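Long-range contacts in DNA repair protein RAD7 (Saccharomyces cerevisiae, PDB 5ZB2), which works in the global genome repair complex, promoting nucleotide excision repair of nontranscribed DNA, and is represented here by the part that carries its leucine-rich repeats: residues A[198-203]-A[228-233]; A[206-211]-A[232-237]; A[222-227]-A[248-253]. One frame throughout, in Å; residues are numbered along the deposited sequence.

Interaction 1: residues A[198-203]-A[228-233]; sequences LLPQYL and INLLGQ
L230 of helix 224-234 meets L199, P200 and L203 of the short helix 199-202 and its end. Most of the contact is apolar. The CG of L230 is anti to its backbone N (chi1 -165°), and the CD1 branch lies against the other segment. CD1 sits 3.8 Å from P200 N and 3.9 Å from L199 CB. It also meets the tip of L203, with L203 CD1 4.0 Å from L230 CD1. One methyl thus touches three residues in turn, two of them buried leucines. L199 and L230 also face strand 210-214, where they touch I213 and L211.

Proline packing forms the second group. The ring of P200 lies close to the backbone of helix 224-234, and the CA atoms of P200 and L230 are 4.7 Å apart. P200 CG is 4.1 Å from N229 CB, so the ring meets the base of the asparagine side chain and not its amide.

The polar atoms meet without a hydrogen bond across the segments. Q233 CG is anti to its backbone N (chi1 -176°), and the chain then bends at chi2 (68°). L203 O lies 3.0 Å from Q233 CG, a short contact with a methylene. Q233 NE2 is 3.9 Å from P200 O, too long for a bond. Inside the short helix, L199 O accepts from both Y202 N and L203 N, which ties its single turn together before L203 leaves helical geometry.

On its other side segment 198-203 meets helix 168-178 through L198 and Y202, and I228 and L231 meet helix 251-261. This row of helices side by side, with leucines turned in toward parallel strands, is typical of the convex side of a leucine-rich repeat solenoid.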
loop_
_atom_site.group_PDB
_atom_site.type_symbol
_atom_site.label_atom_id
_atom_site.label_comp_id
_atom_site.label_asym_id
_atom_site.label_seq_id
_atom_site.Cartn_x
_atom_site.Cartn_y
_atom_site.Cartn_z
ATOM N N LEU A 198 -20.136 -27.255 18.518
ATOM C CA LEU A 198 -18.847 -27.087 19.180
ATOM C C LEU A 198 -18.837 -25.932 20.174
ATOM O O LEU A 198 -17.936 -25.871 21.018
ATOM C CB LEU A 198 -17.740 -26.862 18.143
ATOM C CG LEU A 198 -17.483 -27.994 17.148
ATOM C CD1 LEU A 198 -16.469 -27.564 16.100
ATOM C CD2 LEU A 198 -17.009 -29.252 17.860
ATOM N N LEU A 199 -19.807 -25.018 20.097
ATOM C CA LEU A 199 -19.764 -23.831 20.950
ATOM C C LEU A 199 -19.786 -24.174 22.435
ATOM O O LEU A 199 -18.986 -23.593 23.187
ATOM C CB LEU A 199 -20.910 -22.880 20.581
ATOM C CG LEU A 199 -20.951 -22.336 19.139
ATOM C CD1 LEU A 199 -22.030 -21.269 18.998
ATOM C CD2 LEU A 199 -19.607 -21.780 18.689
ATOM N N PRO A 200 -20.644 -25.073 22.927
ATOM C CA PRO A 200 -20.632 -25.357 24.375
ATOM C C PRO A 200 -19.300 -25.887 24.878
ATOM O O PRO A 200 -18.968 -25.676 26.051
ATOM C CB PRO A 200 -21.755 -26.394 24.545
ATOM C CG PRO A 200 -22.622 -26.235 23.349
ATOM C CD PRO A 200 -21.705 -25.822 22.232
ATOM N N GLN A 201 -18.517 -26.554 24.026
ATOM C CA GLN A 201 -17.230 -27.089 24.462
ATOM C C GLN A 201 -16.225 -25.979 24.743
ATOM O O GLN A 201 -15.471 -26.052 25.722
ATOM C CB GLN A 201 -16.661 -28.032 23.401
ATOM C CG GLN A 201 -17.556 -29.194 23.035
ATOM C CD GLN A 201 -16.859 -30.191 22.133
ATOM O OE1 GLN A 201 -15.630 -30.290 22.128
ATOM N NE2 GLN A 201 -17.639 -30.934 21.360
ATOM N N TYR A 202 -16.187 -24.950 23.894
ATOM C CA TYR A 202 -15.077 -24.007 23.893
ATOM C C TYR A 202 -15.377 -22.687 24.585
ATOM O O TYR A 202 -14.438 -22.016 25.024
ATOM C CB TYR A 202 -14.642 -23.715 22.454
ATOM C CG TYR A 202 -13.900 -24.853 21.795
ATOM C CD1 TYR A 202 -12.525 -24.990 21.946
ATOM C CD2 TYR A 202 -14.568 -25.780 21.008
ATOM C CE1 TYR A 202 -11.841 -26.022 21.345
ATOM C CE2 TYR A 202 -13.889 -26.819 20.401
ATOM C CZ TYR A 202 -12.524 -26.933 20.572
ATOM O OH TYR A 202 -11.837 -27.960 19.969
ATOM N N LEU A 203 -16.644 -22.289 24.686
ATOM C CA LEU A 203 -16.995 -20.980 25.236
ATOM C C LEU A 203 -17.137 -21.118 26.748
ATOM O O LEU A 203 -18.236 -21.158 27.304
ATOM C CB LEU A 203 -18.272 -20.455 24.589
ATOM C CG LEU A 203 -18.241 -20.263 23.072
ATOM C CD1 LEU A 203 -19.567 -19.698 22.595
ATOM C CD2 LEU A 203 -17.092 -19.352 22.653
ATOM N N ILE A 228 -29.518 -25.293 24.725
ATOM C CA ILE A 228 -29.639 -25.594 26.150
ATOM C C ILE A 228 -28.259 -25.799 26.759
ATOM O O ILE A 228 -27.918 -25.192 27.780
ATOM C CB ILE A 228 -30.544 -26.818 26.366
ATOM C CG1 ILE A 228 -31.981 -26.472 25.973
ATOM C CG2 ILE A 228 -30.488 -27.289 27.827
ATOM C CD1 ILE A 228 -32.884 -27.677 25.828
ATOM N N ASN A 229 -27.444 -26.655 26.139
ATOM C CA ASN A 229 -26.094 -26.887 26.647
ATOM C C ASN A 229 -25.297 -25.592 26.695
ATOM O O ASN A 229 -24.551 -25.346 27.650
ATOM C CB ASN A 229 -25.383 -27.929 25.784
ATOM C CG ASN A 229 -25.992 -29.313 25.930
ATOM O OD1 ASN A 229 -26.756 -29.565 26.860
ATOM N ND2 ASN A 229 -25.656 -30.214 25.016
ATOM N N LEU A 230 -25.453 -24.740 25.680
ATOM C CA LEU A 230 -24.752 -23.461 25.682
ATOM C C LEU A 230 -25.234 -22.573 26.824
ATOM O O LEU A 230 -24.427 -21.940 27.514
ATOM C CB LEU A 230 -24.944 -22.768 24.335
ATOM C CG LEU A 230 -24.028 -21.593 24.003
ATOM C CD1 LEU A 230 -22.563 -21.999 24.049
ATOM C CD2 LEU A 230 -24.390 -21.058 22.628
ATOM N N LEU A 231 -26.551 -22.519 27.045
ATOM C CA LEU A 231 -27.081 -21.720 28.143
ATOM C C LEU A 231 -26.615 -22.249 29.494
ATOM O O LEU A 231 -26.398 -21.465 30.423
ATOM C CB LEU A 231 -28.609 -21.685 28.084
ATOM C CG LEU A 231 -29.221 -20.858 26.951
ATOM C CD1 LEU A 231 -30.733 -21.036 26.911
ATOM C CD2 LEU A 231 -28.863 -19.385 27.098
ATOM N N GLY A 232 -26.455 -23.567 29.624
ATOM C CA GLY A 232 -25.904 -24.129 30.842
ATOM C C GLY A 232 -24.504 -23.642 31.143
ATOM O O GLY A 232 -24.039 -23.774 32.279
ATOM N N GLN A 233 -23.821 -23.077 30.148
ATOM C CA GLN A 233 -22.471 -22.554 30.302
ATOM C C GLN A 233 -22.452 -21.047 30.540
ATOM O O GLN A 233 -21.793 -20.576 31.473
ATOM C CB GLN A 233 -21.648 -22.899 29.054
ATOM C CG GLN A 233 -20.190 -22.485 29.118
ATOM C CD GLN A 233 -19.401 -23.283 30.136
ATOM O OE1 GLN A 233 -19.015 -22.768 31.187
ATOM N NE2 GLN A 233 -19.155 -24.551 29.826
#

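Interaction 2: residues A[206-211]-A[232-237]; sequences DEFHSL and GQIGRT
T237 reaches F208 with its hydroxyl because OG1 stands between its backbone N and carbonyl carbon (chi1 52°). I234 meets the F208 side chain too. Its CG1 takes the same kind of position (chi1 67°), with CG2 beside the backbone N. The end of the R236 side chain approaches D206.

T237 OG1 is placed to donate to F208 O, but the modelled 2.4 Å is very short and the detail is doubtful. Beside it, H209 CA makes a CA-H...O contact with T237 O at 3.4 Å.

The polar contacts around D206 are looser. R236 NH2 gives a weak hydrogen bond to D206 O at 3.2 Å. The salt bridge from R236 NH2 to D206 OD1 is long, 4.0 Å, and the carboxylate and guanidinium planes are 57° apart. A water lies 2.9 Å from D206 OD1 and 2.7 Å from Q233 OE1. It can bridge the two, though other acceptors compete for its protons.

The apolar part is buried. I234 CG2 lies 3.7 Å from F208 CD1, on an oblique line to the ring. I234 CD1 meets the same side of the ring, at CD1 and CE1. It also lies 4.1 Å from L211 CB, which itself sits at the ring edge, in plane. F208 further touches L185 of strand 184-188 and L203.

Backbone hydrogen bonds join H209 to R239 and K240, and L211 to K240, at the start of strand 240-244. The end of helix 224-234 is therefore packed on the run into strand 210-214, just before the chain enters strand 240-244. This is the strand, helix, parallel strand layout of a leucine-rich repeat solenoid.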
loop_
_atom_site.group_PDB
_atom_site.type_symbol
_atom_site.label_atom_id
_atom_site.label_comp_id
_atom_site.label_asym_id
_atom_site.label_seq_id
_atom_site.Cartn_x
_atom_site.Cartn_y
_atom_site.Cartn_z
ATOM N N ASP A 206 -15.799 -17.504 32.129
ATOM C CA ASP A 206 -16.798 -17.259 33.163
ATOM C C ASP A 206 -17.409 -15.864 33.096
ATOM O O ASP A 206 -18.271 -15.556 33.926
ATOM C CB ASP A 206 -16.171 -17.482 34.541
ATOM C CG ASP A 206 -15.696 -18.911 34.742
ATOM O OD1 ASP A 206 -16.417 -19.845 34.331
ATOM O OD2 ASP A 206 -14.596 -19.100 35.305
ATOM N N GLU A 207 -17.001 -15.018 32.145
ATOM C CA GLU A 207 -17.573 -13.685 31.986
ATOM C C GLU A 207 -18.295 -13.517 30.651
ATOM O O GLU A 207 -18.586 -12.386 30.251
ATOM C CB GLU A 207 -16.482 -12.621 32.126
ATOM C CG GLU A 207 -15.890 -12.509 33.517
ATOM C CD GLU A 207 -14.673 -11.606 33.555
ATOM O OE1 GLU A 207 -13.867 -11.655 32.601
ATOM O OE2 GLU A 207 -14.528 -10.841 34.531
ATOM N N PHE A 208 -18.593 -14.615 29.955
ATOM C CA PHE A 208 -19.226 -14.520 28.644
ATOM C C PHE A 208 -20.552 -13.782 28.760
ATOM O O PHE A 208 -21.360 -14.073 29.647
ATOM C CB PHE A 208 -19.443 -15.916 28.052
ATOM C CG PHE A 208 -19.711 -15.907 26.575
ATOM C CD1 PHE A 208 -20.990 -15.701 26.089
ATOM C CD2 PHE A 208 -18.677 -16.093 25.672
ATOM C CE1 PHE A 208 -21.234 -15.682 24.724
ATOM C CE2 PHE A 208 -18.914 -16.075 24.312
ATOM C CZ PHE A 208 -20.194 -15.869 23.836
ATOM N N HIS A 209 -20.783 -12.824 27.857
ATOM C CA HIS A 209 -21.956 -11.968 27.989
ATOM C C HIS A 209 -22.741 -11.706 26.710
ATOM O O HIS A 209 -23.859 -11.190 26.816
ATOM C CB HIS A 209 -21.549 -10.615 28.598
ATOM C CG HIS A 209 -20.489 -9.887 27.829
ATOM N ND1 HIS A 209 -20.744 -9.241 26.638
ATOM C CD2 HIS A 209 -19.177 -9.683 28.093
ATOM C CE1 HIS A 209 -19.632 -8.679 26.197
ATOM N NE2 HIS A 209 -18.666 -8.934 27.061
ATOM N N SER A 210 -22.234 -12.040 25.521
ATOM C CA SER A 210 -22.917 -11.698 24.272
ATOM C C SER A 210 -22.811 -12.845 23.277
ATOM O O SER A 210 -21.709 -13.194 22.841
ATOM C CB SER A 210 -22.338 -10.418 23.660
ATOM O OG SER A 210 -22.717 -9.277 24.407
ATOM N N LEU A 211 -23.959 -13.405 22.901
ATOM C CA LEU A 211 -24.046 -14.466 21.907
ATOM C C LEU A 211 -25.032 -14.052 20.831
ATOM O O LEU A 211 -26.175 -13.693 21.139
ATOM C CB LEU A 211 -24.503 -15.792 22.528
ATOM C CG LEU A 211 -24.737 -16.912 21.505
ATOM C CD1 LEU A 211 -23.417 -17.357 20.917
ATOM C CD2 LEU A 211 -25.475 -18.077 22.124
ATOM N N GLY A 232 -26.455 -23.567 29.624
ATOM C CA GLY A 232 -25.904 -24.129 30.842
ATOM C C GLY A 232 -24.504 -23.642 31.143
ATOM O O GLY A 232 -24.039 -23.774 32.279
ATOM N N GLN A 233 -23.821 -23.077 30.148
ATOM C CA GLN A 233 -22.471 -22.554 30.302
ATOM C C GLN A 233 -22.452 -21.047 30.540
ATOM O O GLN A 233 -21.793 -20.576 31.473
ATOM C CB GLN A 233 -21.648 -22.899 29.054
ATOM C CG GLN A 233 -20.190 -22.485 29.118
ATOM C CD GLN A 233 -19.401 -23.283 30.136
ATOM O OE1 GLN A 233 -19.015 -22.768 31.187
ATOM N NE2 GLN A 233 -19.155 -24.551 29.826
ATOM N N ILE A 234 -23.176 -20.278 29.727
ATOM C CA ILE A 234 -23.049 -18.822 29.717
ATOM C C ILE A 234 -24.242 -18.110 30.335
ATOM O O ILE A 234 -24.169 -16.887 30.536
ATOM C CB ILE A 234 -22.813 -18.288 28.287
ATOM C CG1 ILE A 234 -24.054 -18.508 27.411
ATOM C CG2 ILE A 234 -21.596 -18.965 27.664
ATOM C CD1 ILE A 234 -23.969 -17.857 26.035
ATOM N N GLY A 235 -25.334 -18.817 30.636
ATOM C CA GLY A 235 -26.554 -18.144 31.058
ATOM C C GLY A 235 -26.358 -17.199 32.229
ATOM O O GLY A 235 -27.064 -16.191 32.346
ATOM N N ARG A 236 -25.391 -17.496 33.098
ATOM C CA ARG A 236 -25.241 -16.739 34.338
ATOM C C ARG A 236 -24.862 -15.285 34.072
ATOM O O ARG A 236 -25.382 -14.375 34.730
ATOM C CB ARG A 236 -24.196 -17.423 35.221
ATOM C CG ARG A 236 -23.849 -16.685 36.507
ATOM C CD ARG A 236 -22.852 -17.489 37.332
ATOM N NE ARG A 236 -21.774 -18.032 36.503
ATOM C CZ ARG A 236 -20.619 -17.417 36.259
ATOM N NH1 ARG A 236 -20.358 -16.227 36.784
ATOM N NH2 ARG A 236 -19.715 -18.001 35.486
ATOM N N THR A 237 -23.961 -15.039 33.117
ATOM C CA THR A 237 -23.447 -13.698 32.854
ATOM C C THR A 237 -23.947 -13.121 31.533
ATOM O O THR A 237 -23.430 -12.094 31.079
ATOM C CB THR A 237 -21.916 -13.710 32.863
ATOM O OG1 THR A 237 -21.440 -14.730 31.978
ATOM C CG2 THR A 237 -21.385 -13.978 34.265
HETATM O O HOH W 1 -17.022 -22.364 33.020
#

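Interaction 3: residues A[222-227]-A[248-253]; sequences VNDEII and DLTDSM
D224, its CG anti to the carbonyl carbon (chi1 -65°), binds T250 through both carboxylate oxygens. T250 N donates to D224 OD1 at 2.9 Å, nearly straight at 167°, and meets the syn lone pair of that oxygen. T250 OG1 donates to D224 OD2 at 2.8 Å, from above the carboxylate, 39° out of its plane. T250 is the N-cap residue of helix 251-261, and its OG1 accepts from S252 N at 3.2 Å. N223 is the N-cap of helix 224-234, its OD1 accepting from I226 N.

Water extends the polar contact. One molecule donates to V222 O at 2.8 Å and accepts from D248 N. A second accepts from D224 N and lies 2.8 Å from D248 OD2, where it can donate.

Packing follows on the inner side. L249 CD2 is 3.8 Å from I227 CG1, the side chains crossing at about a right angle. It also touches V222 O and N223 C. I227 CG2 meets M253 CG at 3.4 Å, tight for two carbons. I227 and L249 both touch L243 of strand 240-244.

The D224 carboxylate sits at the start of helix 251-261, with a backbone N-H and a hydroxyl bonded to it. This setting would probably favour its charged form, although D248 OD2 lies only 5.7 Å from D224 OD2. The T250 hydroxyl, giving one bond and taking another, couples a helix cap to the neighbouring helix.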
loop_
_atom_site.group_PDB
_atom_site.type_symbol
_atom_site.label_atom_id
_atom_site.label_comp_id
_atom_site.label_asym_id
_atom_site.label_seq_id
_atom_site.Cartn_x
_atom_site.Cartn_y
_atom_site.Cartn_z
ATOM N N VAL A 222 -28.877 -25.675 14.389
ATOM C CA VAL A 222 -29.033 -24.892 15.617
ATOM C C VAL A 222 -30.301 -25.406 16.290
ATOM O O VAL A 222 -31.391 -24.867 16.085
ATOM C CB VAL A 222 -29.115 -23.387 15.342
ATOM C CG1 VAL A 222 -29.383 -22.612 16.635
ATOM C CG2 VAL A 222 -27.839 -22.892 14.668
ATOM N N ASN A 223 -30.173 -26.459 17.096
ATOM C CA ASN A 223 -31.323 -27.128 17.684
ATOM C C ASN A 223 -31.389 -26.862 19.183
ATOM O O ASN A 223 -30.468 -26.303 19.785
ATOM C CB ASN A 223 -31.279 -28.637 17.403
ATOM C CG ASN A 223 -29.998 -29.290 17.882
ATOM O OD1 ASN A 223 -29.406 -28.879 18.879
ATOM N ND2 ASN A 223 -29.565 -30.319 17.172
ATOM N N ASP A 224 -32.513 -27.273 19.780
ATOM C CA ASP A 224 -32.741 -27.045 21.203
ATOM C C ASP A 224 -31.581 -27.562 22.038
ATOM O O ASP A 224 -31.091 -26.871 22.938
ATOM C CB ASP A 224 -34.045 -27.719 21.638
ATOM C CG ASP A 224 -35.261 -27.117 20.978
ATOM O OD1 ASP A 224 -35.360 -25.873 20.934
ATOM O OD2 ASP A 224 -36.120 -27.889 20.505
ATOM N N GLU A 225 -31.129 -28.785 21.750
ATOM C CA GLU A 225 -30.092 -29.409 22.567
ATOM C C GLU A 225 -28.836 -28.547 22.628
ATOM O O GLU A 225 -28.235 -28.389 23.698
ATOM C CB GLU A 225 -29.763 -30.798 22.016
ATOM C CG GLU A 225 -28.958 -31.670 22.968
ATOM C CD GLU A 225 -28.667 -33.049 22.402
ATOM O OE1 GLU A 225 -27.521 -33.522 22.552
ATOM O OE2 GLU A 225 -29.583 -33.658 21.806
ATOM N N ILE A 226 -28.426 -27.978 21.492
ATOM C CA ILE A 226 -27.207 -27.173 21.464
ATOM C C ILE A 226 -27.388 -25.895 22.275
ATOM O O ILE A 226 -26.495 -25.492 23.029
ATOM C CB ILE A 226 -26.806 -26.870 20.007
ATOM C CG1 ILE A 226 -26.384 -28.164 19.303
ATOM C CG2 ILE A 226 -25.679 -25.838 19.955
ATOM C CD1 ILE A 226 -26.160 -28.025 17.814
ATOM N N ILE A 227 -28.536 -25.231 22.128
ATOM C CA ILE A 227 -28.743 -23.963 22.820
ATOM C C ILE A 227 -28.899 -24.182 24.319
ATOM O O ILE A 227 -28.465 -23.345 25.122
ATOM C CB ILE A 227 -29.960 -23.228 22.233
ATOM C CG1 ILE A 227 -29.734 -22.924 20.747
ATOM C CG2 ILE A 227 -30.259 -21.949 23.020
ATOM C CD1 ILE A 227 -28.484 -22.098 20.444
ATOM N N ASP A 248 -35.713 -23.923 13.951
ATOM C CA ASP A 248 -35.791 -25.259 14.525
ATOM C C ASP A 248 -35.982 -25.252 16.039
ATOM O O ASP A 248 -36.277 -26.305 16.614
ATOM C CB ASP A 248 -34.523 -26.043 14.174
ATOM C CG ASP A 248 -34.716 -27.542 14.268
ATOM O OD1 ASP A 248 -35.453 -28.098 13.423
ATOM O OD2 ASP A 248 -34.117 -28.165 15.173
ATOM N N LEU A 249 -35.821 -24.104 16.696
ATOM C CA LEU A 249 -35.941 -24.030 18.145
ATOM C C LEU A 249 -37.405 -24.064 18.574
ATOM O O LEU A 249 -38.290 -23.551 17.883
ATOM C CB LEU A 249 -35.271 -22.760 18.669
ATOM C CG LEU A 249 -33.773 -22.636 18.380
ATOM C CD1 LEU A 249 -33.226 -21.323 18.914
ATOM C CD2 LEU A 249 -33.003 -23.809 18.964
ATOM N N THR A 250 -37.654 -24.675 19.735
ATOM C CA THR A 250 -39.004 -24.876 20.247
ATOM C C THR A 250 -39.074 -24.448 21.708
ATOM O O THR A 250 -38.092 -23.989 22.299
ATOM C CB THR A 250 -39.437 -26.342 20.117
ATOM O OG1 THR A 250 -38.718 -27.130 21.071
ATOM C CG2 THR A 250 -39.160 -26.868 18.714
ATOM N N ASP A 251 -40.258 -24.624 22.302
ATOM C CA ASP A 251 -40.437 -24.298 23.714
ATOM C C ASP A 251 -39.425 -25.025 24.592
ATOM O O ASP A 251 -39.112 -24.558 25.694
ATOM C CB ASP A 251 -41.860 -24.645 24.157
ATOM C CG ASP A 251 -42.888 -23.632 23.679
ATOM O OD1 ASP A 251 -42.489 -22.571 23.140
ATOM O OD2 ASP A 251 -44.100 -23.892 23.861
ATOM N N SER A 252 -38.907 -26.164 24.125
ATOM C CA SER A 252 -37.910 -26.898 24.897
ATOM C C SER A 252 -36.730 -26.003 25.253
ATOM O O SER A 252 -36.244 -26.011 26.390
ATOM C CB SER A 252 -37.441 -28.122 24.111
ATOM O OG SER A 252 -36.367 -28.756 24.776
ATOM N N MET A 253 -36.252 -25.221 24.282
ATOM C CA MET A 253 -35.185 -24.265 24.563
ATOM C C MET A 253 -35.617 -23.273 25.633
ATOM O O MET A 253 -34.806 -22.853 26.468
ATOM C CB MET A 253 -34.788 -23.532 23.280
ATOM C CG MET A 253 -33.602 -22.599 23.432
ATOM S SD MET A 253 -34.031 -20.929 23.971
ATOM C CE MET A 253 -34.761 -20.263 22.473
HETATM O O HOH W 2 -32.807 -23.484 14.108
HETATM O O HOH W 3 -34.630 -28.144 17.894
#

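All three contacts use helix 224-234. Interaction 3 holds its start, interaction 1 its middle and interaction 2 its end. Interactions 1 and 2 have centres about 9 Å apart and share G232 and Q233. They also touch through L203 CD1 and F208 CE2, 4.1 Å apart. Interactions 1 and 3 are about 13 Å apart between centres, and P200 CG lies 4.0 Å from I226 O. Interactions 2 and 3 do not touch, with nearest atoms about 5 Å apart. No residue of the three contacts lines the polyethylene glycol pockets. The side chain of H209, in interaction 2, is about 4 Å from a glycerol, probably from crystallisation.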